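Local coordinates for Oxidored_FMN domain-containing protein ([Pseudomonas] geniculata N1, PDB 6L6J) that acts as a 6-hydroxypseudooxynicotine amine oxidase that carries FMN and a [4Fe-4S] cluster and probably oxidises the amine with its flavin, at residues R138-R142 against Q143-D147; R243-V246 against E247-D251; P120-P123 against T124-P128. All coordinates share one frame; numbering follows the deposited sequence.

Contact 1 (R138-R142 against Q143-D147)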
# COMPACT_ATOMS: atom_id res chain seq x y z
N ARG A 138 -11.36 9.97 26.70
CA ARG A 138 -11.74 10.79 27.90
C ARG A 138 -11.12 12.19 27.80
O ARG A 138 -10.02 12.30 27.31
CB ARG A 138 -11.40 10.07 29.22
CG ARG A 138 -9.94 10.16 29.64
CD ARG A 138 -9.61 9.19 30.74
NE ARG A 138 -8.20 9.20 31.08
CZ ARG A 138 -7.57 10.18 31.74
NH1 ARG A 138 -8.24 11.25 32.16
NH2 ARG A 138 -6.27 10.09 31.97
N THR A 139 -11.86 13.22 28.22
CA THR A 139 -11.36 14.61 28.47
C THR A 139 -10.22 14.51 29.49
O THR A 139 -10.44 13.83 30.50
CB THR A 139 -12.47 15.53 29.01
OG1 THR A 139 -13.59 15.58 28.12
CG2 THR A 139 -11.98 16.95 29.26
N ILE A 140 -9.06 15.14 29.23
CA ILE A 140 -7.87 14.98 30.10
C ILE A 140 -7.71 16.21 31.03
O ILE A 140 -7.91 17.33 30.56
CB ILE A 140 -6.59 14.63 29.30
CG1 ILE A 140 -6.18 15.67 28.25
CG2 ILE A 140 -6.72 13.25 28.66
CD1 ILE A 140 -4.84 15.36 27.59
N ASP A 141 -7.46 15.94 32.32
CA ASP A 141 -6.96 16.88 33.36
C ASP A 141 -5.71 17.62 32.88
O ASP A 141 -5.07 17.11 31.93
CB ASP A 141 -6.40 16.14 34.59
CG ASP A 141 -7.40 15.59 35.58
OD1 ASP A 141 -8.60 15.80 35.37
OD2 ASP A 141 -6.97 14.96 36.57
N ARG A 142 -5.30 18.65 33.63
CA ARG A 142 -3.93 19.27 33.59
C ARG A 142 -2.89 18.26 34.11
O ARG A 142 -1.80 18.19 33.55
CB ARG A 142 -3.92 20.59 34.38
CG ARG A 142 -5.11 21.49 34.07
CD ARG A 142 -4.88 23.00 34.05
NE ARG A 142 -3.60 23.40 33.46
CZ ARG A 142 -3.41 24.47 32.69
NH1 ARG A 142 -2.19 24.71 32.22
NH2 ARG A 142 -4.41 25.27 32.39
N GLN A 143 -3.20 17.51 35.16
CA GLN A 143 -2.30 16.47 35.72
C GLN A 143 -2.08 15.35 34.68
O GLN A 143 -0.97 14.83 34.59
CB GLN A 143 -2.86 15.93 37.04
CG GLN A 143 -1.91 14.97 37.77
CD GLN A 143 -0.53 15.55 38.05
OE1 GLN A 143 -0.37 16.51 38.80
NE2 GLN A 143 0.48 14.96 37.43
N ASP A 144 -3.10 15.00 33.90
CA ASP A 144 -2.99 14.01 32.79
C ASP A 144 -2.04 14.57 31.72
O ASP A 144 -1.28 13.78 31.15
CB ASP A 144 -4.37 13.68 32.21
CG ASP A 144 -5.27 12.91 33.14
OD1 ASP A 144 -4.84 11.86 33.62
OD2 ASP A 144 -6.42 13.35 33.35
N ILE A 145 -2.10 15.88 31.44
CA ILE A 145 -1.22 16.58 30.45
C ILE A 145 0.24 16.52 30.93
O ILE A 145 1.14 16.23 30.09
CB ILE A 145 -1.69 18.03 30.20
CG1 ILE A 145 -3.06 18.05 29.52
CG2 ILE A 145 -0.65 18.81 29.41
CD1 ILE A 145 -3.41 19.35 28.86
N ALA A 146 0.49 16.79 32.21
CA ALA A 146 1.83 16.69 32.84
C ALA A 146 2.35 15.26 32.66
O ALA A 146 3.51 15.12 32.31
CB ALA A 146 1.80 17.07 34.29
N ASP A 147 1.49 14.26 32.90
CA ASP A 147 1.83 12.82 32.77
C ASP A 147 2.21 12.51 31.32
O ASP A 147 3.13 11.74 31.10
CB ASP A 147 0.69 11.91 33.26
CG ASP A 147 0.48 11.91 34.76
OD1 ASP A 147 1.19 12.64 35.46
OD2 ASP A 147 -0.41 11.17 35.22
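Arg138 and Asp144 form a local salt bridge where the chain leaves the short strand 138-139 and enters helix 142-162. The arginine grips the carboxylate end-on with two nitrogens. NH2 of Arg138 lies 2.8 Å from OD1 of Asp144, and NH1 of Arg138 lies 3.0 Å from OD2 of the same residue. Both oxygens lie close to the guanidinium plane, yet the nitrogens meet them from above the carboxylate plane. The two planes are 68° apart. The Arg138 chain runs extended from CG to NE, which carries the guanidinium across to the helix start. Ile140 CG2 sits above one guanidinium face, toward its rim.

OD2 of Asp144 also accepts from the backbone N of Asp141 at 3.0 Å, through its anti lone pair. A capping box would use this N-H, but the side chain of the N-cap residue Asp141 makes no capping bond. The two aspartates lie close, with OD2 of Asp141 3.6 Å from OD2 of Asp144, and Arg138 probably offsets the like charges. On the buried side, Ile140 CD1 meets Ile145 CG1 at 3.8 Å, the side chains crossing at about a right angle. Both isoleucines also pack on Phe181 of helix 177-182.

Contact 2 (R243-V246 against E247-D251)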
# COMPACT_ATOMS: atom_id res chain seq x y z
N ARG A 243 0.50 26.42 8.13
CA ARG A 243 1.50 27.51 7.94
C ARG A 243 1.85 28.07 9.32
O ARG A 243 3.03 28.28 9.55
CB ARG A 243 0.98 28.57 6.96
CG ARG A 243 1.40 30.00 7.27
CD ARG A 243 0.20 30.93 7.27
NE ARG A 243 0.29 32.00 8.26
CZ ARG A 243 -0.76 32.68 8.75
NH1 ARG A 243 -1.99 32.40 8.34
NH2 ARG A 243 -0.56 33.63 9.65
N ARG A 244 0.88 28.32 10.20
CA ARG A 244 1.12 28.94 11.53
C ARG A 244 1.99 28.03 12.38
O ARG A 244 2.92 28.56 12.99
CB ARG A 244 -0.19 29.26 12.26
CG ARG A 244 -0.70 30.68 12.03
CD ARG A 244 -1.82 31.06 12.99
NE ARG A 244 -3.11 31.01 12.32
CZ ARG A 244 -3.69 32.05 11.71
NH1 ARG A 244 -4.86 31.89 11.12
NH2 ARG A 244 -3.08 33.23 11.69
N VAL A 245 1.71 26.72 12.44
CA VAL A 245 2.48 25.79 13.32
C VAL A 245 3.95 25.88 12.91
O VAL A 245 4.81 26.10 13.79
CB VAL A 245 1.96 24.34 13.29
CG1 VAL A 245 2.97 23.36 13.89
CG2 VAL A 245 0.61 24.19 14.00
N VAL A 246 4.23 25.75 11.61
CA VAL A 246 5.62 25.86 11.11
C VAL A 246 6.17 27.22 11.59
O VAL A 246 7.04 27.22 12.47
CB VAL A 246 5.73 25.66 9.59
CG1 VAL A 246 7.15 25.85 9.11
CG2 VAL A 246 5.23 24.30 9.16
N GLU A 247 5.62 28.33 11.10
CA GLU A 247 6.10 29.68 11.50
C GLU A 247 6.49 29.68 12.98
O GLU A 247 7.63 29.99 13.27
CB GLU A 247 5.06 30.74 11.18
CG GLU A 247 5.31 31.38 9.83
CD GLU A 247 4.17 32.21 9.30
OE1 GLU A 247 3.27 32.55 10.11
OE2 GLU A 247 4.17 32.49 8.09
N ALA A 248 5.58 29.28 13.87
CA ALA A 248 5.75 29.31 15.34
C ALA A 248 6.95 28.46 15.81
O ALA A 248 7.59 28.83 16.80
CB ALA A 248 4.48 28.85 16.01
N LEU A 249 7.23 27.34 15.14
CA LEU A 249 8.25 26.35 15.59
C LEU A 249 9.35 26.14 14.53
O LEU A 249 10.08 25.14 14.65
CB LEU A 249 7.54 25.02 15.88
CG LEU A 249 6.35 25.10 16.83
CD1 LEU A 249 5.59 23.79 16.81
CD2 LEU A 249 6.81 25.43 18.24
N ALA A 250 9.50 27.08 13.59
CA ALA A 250 10.22 26.91 12.30
C ALA A 250 11.63 26.32 12.46
O ALA A 250 12.00 25.49 11.63
CB ALA A 250 10.28 28.25 11.60
N ASP A 251 12.42 26.77 13.44
CA ASP A 251 13.84 26.35 13.61
C ASP A 251 14.02 25.70 15.00
O ASP A 251 15.18 25.59 15.47
CB ASP A 251 14.80 27.52 13.34
CG ASP A 251 14.97 27.89 11.86
OD1 ASP A 251 14.58 27.11 10.99
OD2 ASP A 251 15.49 28.97 11.60
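Glu247 and Arg243 face each other one turn apart on helix 241-249. CB of Glu247 rests 3.6 Å from the carbonyl O of Arg244. CG of Glu247 lies 3.9 Å from the carbonyl O of Arg243, the same oxygen that accepts the backbone N of Glu247. With chi1 at -94° and the chain extended beyond CG, the carboxylate is laid back toward the Arg243 side chain. Its OE1 reaches the guanidinium at the edge, near its plane, 3.6 Å from NE of Arg243. OE2 of Glu247 comes 3.8 Å from CG of Arg243, a carbon of the aliphatic part. The guanidinium and carboxylate planes are 62° apart. One face of the Arg243 guanidinium is covered by CG of Arg244, which stands 3.7 Å above its centre.

The helix belongs to a beta-alpha-beta unit of the TIM barrel, between strands 220-229 and 255-261. On its buried side CG1 of Val245 meets CD1 of Leu249 at 3.9 Å, and Val245 also packs on helix 197-215. Near the end of the helix the bonding shifts: Leu249 N is only weakly bonded to Val245 O but bonds to Val246 O at 2.7 Å. The Arg243-Glu247 pair is a loose salt bridge, so its pull is probably mainly electrostatic, while a separate hydrogen bond from NH1 of Arg243 to Leu239 O also holds the guanidinium.

Contact 3 (P120-P123 against T124-P128)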
# COMPACT_ATOMS: atom_id res chain seq x y z
N PRO A 120 -8.63 5.73 26.26
CA PRO A 120 -7.93 6.64 25.36
C PRO A 120 -8.15 8.11 25.77
O PRO A 120 -9.08 8.41 26.52
CB PRO A 120 -8.53 6.38 23.96
CG PRO A 120 -9.36 5.12 24.13
CD PRO A 120 -9.75 5.05 25.59
N LEU A 121 -7.33 9.00 25.24
CA LEU A 121 -7.26 10.42 25.69
C LEU A 121 -7.69 11.36 24.55
O LEU A 121 -7.54 10.99 23.38
CB LEU A 121 -5.84 10.71 26.18
CG LEU A 121 -5.22 9.66 27.10
CD1 LEU A 121 -3.76 9.99 27.35
CD2 LEU A 121 -5.98 9.55 28.43
N SER A 122 -8.21 12.52 24.91
CA SER A 122 -8.65 13.59 23.99
C SER A 122 -8.64 14.91 24.75
O SER A 122 -8.85 14.90 25.97
CB SER A 122 -10.01 13.29 23.43
OG SER A 122 -10.50 14.34 22.60
N PRO A 123 -8.42 16.07 24.05
CA PRO A 123 -8.66 17.38 24.64
C PRO A 123 -10.09 17.44 25.19
O PRO A 123 -10.28 18.03 26.24
CB PRO A 123 -8.50 18.37 23.46
CG PRO A 123 -8.53 17.51 22.21
CD PRO A 123 -7.98 16.17 22.65
N THR A 124 -11.03 16.79 24.47
CA THR A 124 -12.50 16.81 24.72
C THR A 124 -13.10 15.46 24.32
O THR A 124 -12.74 14.97 23.22
CB THR A 124 -13.14 17.99 23.97
OG1 THR A 124 -12.45 19.16 24.44
CG2 THR A 124 -14.64 18.10 24.18
N THR A 125 -13.97 14.90 25.17
CA THR A 125 -14.52 13.53 25.02
C THR A 125 -15.19 13.37 23.65
O THR A 125 -15.97 14.24 23.23
CB THR A 125 -15.53 13.13 26.09
OG1 THR A 125 -14.87 13.19 27.35
CG2 THR A 125 -16.04 11.71 25.96
N LYS A 126 -14.90 12.24 23.03
CA LYS A 126 -15.59 11.76 21.81
C LYS A 126 -15.23 10.28 21.66
O LYS A 126 -14.22 9.87 22.28
CB LYS A 126 -15.14 12.59 20.61
CG LYS A 126 -13.67 12.46 20.22
CD LYS A 126 -13.32 13.11 18.90
CE LYS A 126 -14.26 12.78 17.75
NZ LYS A 126 -14.21 11.36 17.34
N TYR A 127 -16.00 9.52 20.88
CA TYR A 127 -15.61 8.15 20.47
C TYR A 127 -14.38 8.28 19.58
O TYR A 127 -14.18 9.30 18.94
CB TYR A 127 -16.78 7.42 19.81
CG TYR A 127 -17.96 7.19 20.72
CD1 TYR A 127 -17.93 6.20 21.69
CD2 TYR A 127 -19.12 7.93 20.59
CE1 TYR A 127 -19.01 5.95 22.52
CE2 TYR A 127 -20.21 7.70 21.42
CZ TYR A 127 -20.15 6.70 22.38
OH TYR A 127 -21.22 6.48 23.19
N PRO A 128 -13.47 7.29 19.56
CA PRO A 128 -12.33 7.31 18.63
C PRO A 128 -12.70 7.57 17.15
O PRO A 128 -13.69 7.10 16.69
CB PRO A 128 -11.77 5.89 18.78
CG PRO A 128 -12.15 5.47 20.17
CD PRO A 128 -13.50 6.11 20.42
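Ser122 and Thr124 meet at a flat group, the peptide that follows Thr124. The Ser122 hydroxyl comes to the carbonyl oxygen from above one face of this peptide, about 45° out of its plane. OG of Ser122 is modelled as a donor to Thr124 O at 2.4 Å. That is very short, and at this resolution the exact length is doubtful. OG stands anti to the serine's backbone N (chi1 177°), which turns it toward the following residues. The Pro123 ring lies beside the preceding peptide, the one between Pro123 and Thr124, with CG of Pro123 3.4 Å from Thr124 N. It also packs on Asp180 and Phe181 of helix 177-182.

Other polar groups tie the loop to its surroundings. Thr124 OG1 bonds to Lys188 N, and Pro123 O bonds to Arg189 NH1. Further on, the Lys126 chain bends near its end and brings NZ to Tyr127 O at 2.6 Å, nearly in line with the C=O bond. NZ also bonds to His129 ND1. The segment leads from strand 121-122 into the loop before strand 138-139. These two strands form a small parallel sheet within the long connection between barrel strand 99-105 and helix 142-162, an elaborated strand-to-helix loop on a TIM barrel.

How the contacts relate
Contacts 1 and 3 are neighbours, with centres about 12 Å apart. Strands 121-122 and 138-139 join them in one small parallel sheet. Arg138 N lies 2.8 Å from Pro120 O, and Thr139 OG1 lies 2.8 Å from Thr125 OG1; both are probable hydrogen bonds. Ile140 CG1 packs 3.6 Å from Ser122 O. Contact 2 stands apart on its own barrel helix. Its nearest atoms are about 15 Å from contact 1 and about 14 Å from contact 3. The Val245 side chain of contact 2 is about 11 Å from that of Arg224, which binds FMN. Contacts 1 and 3 lie away from the cofactor sites.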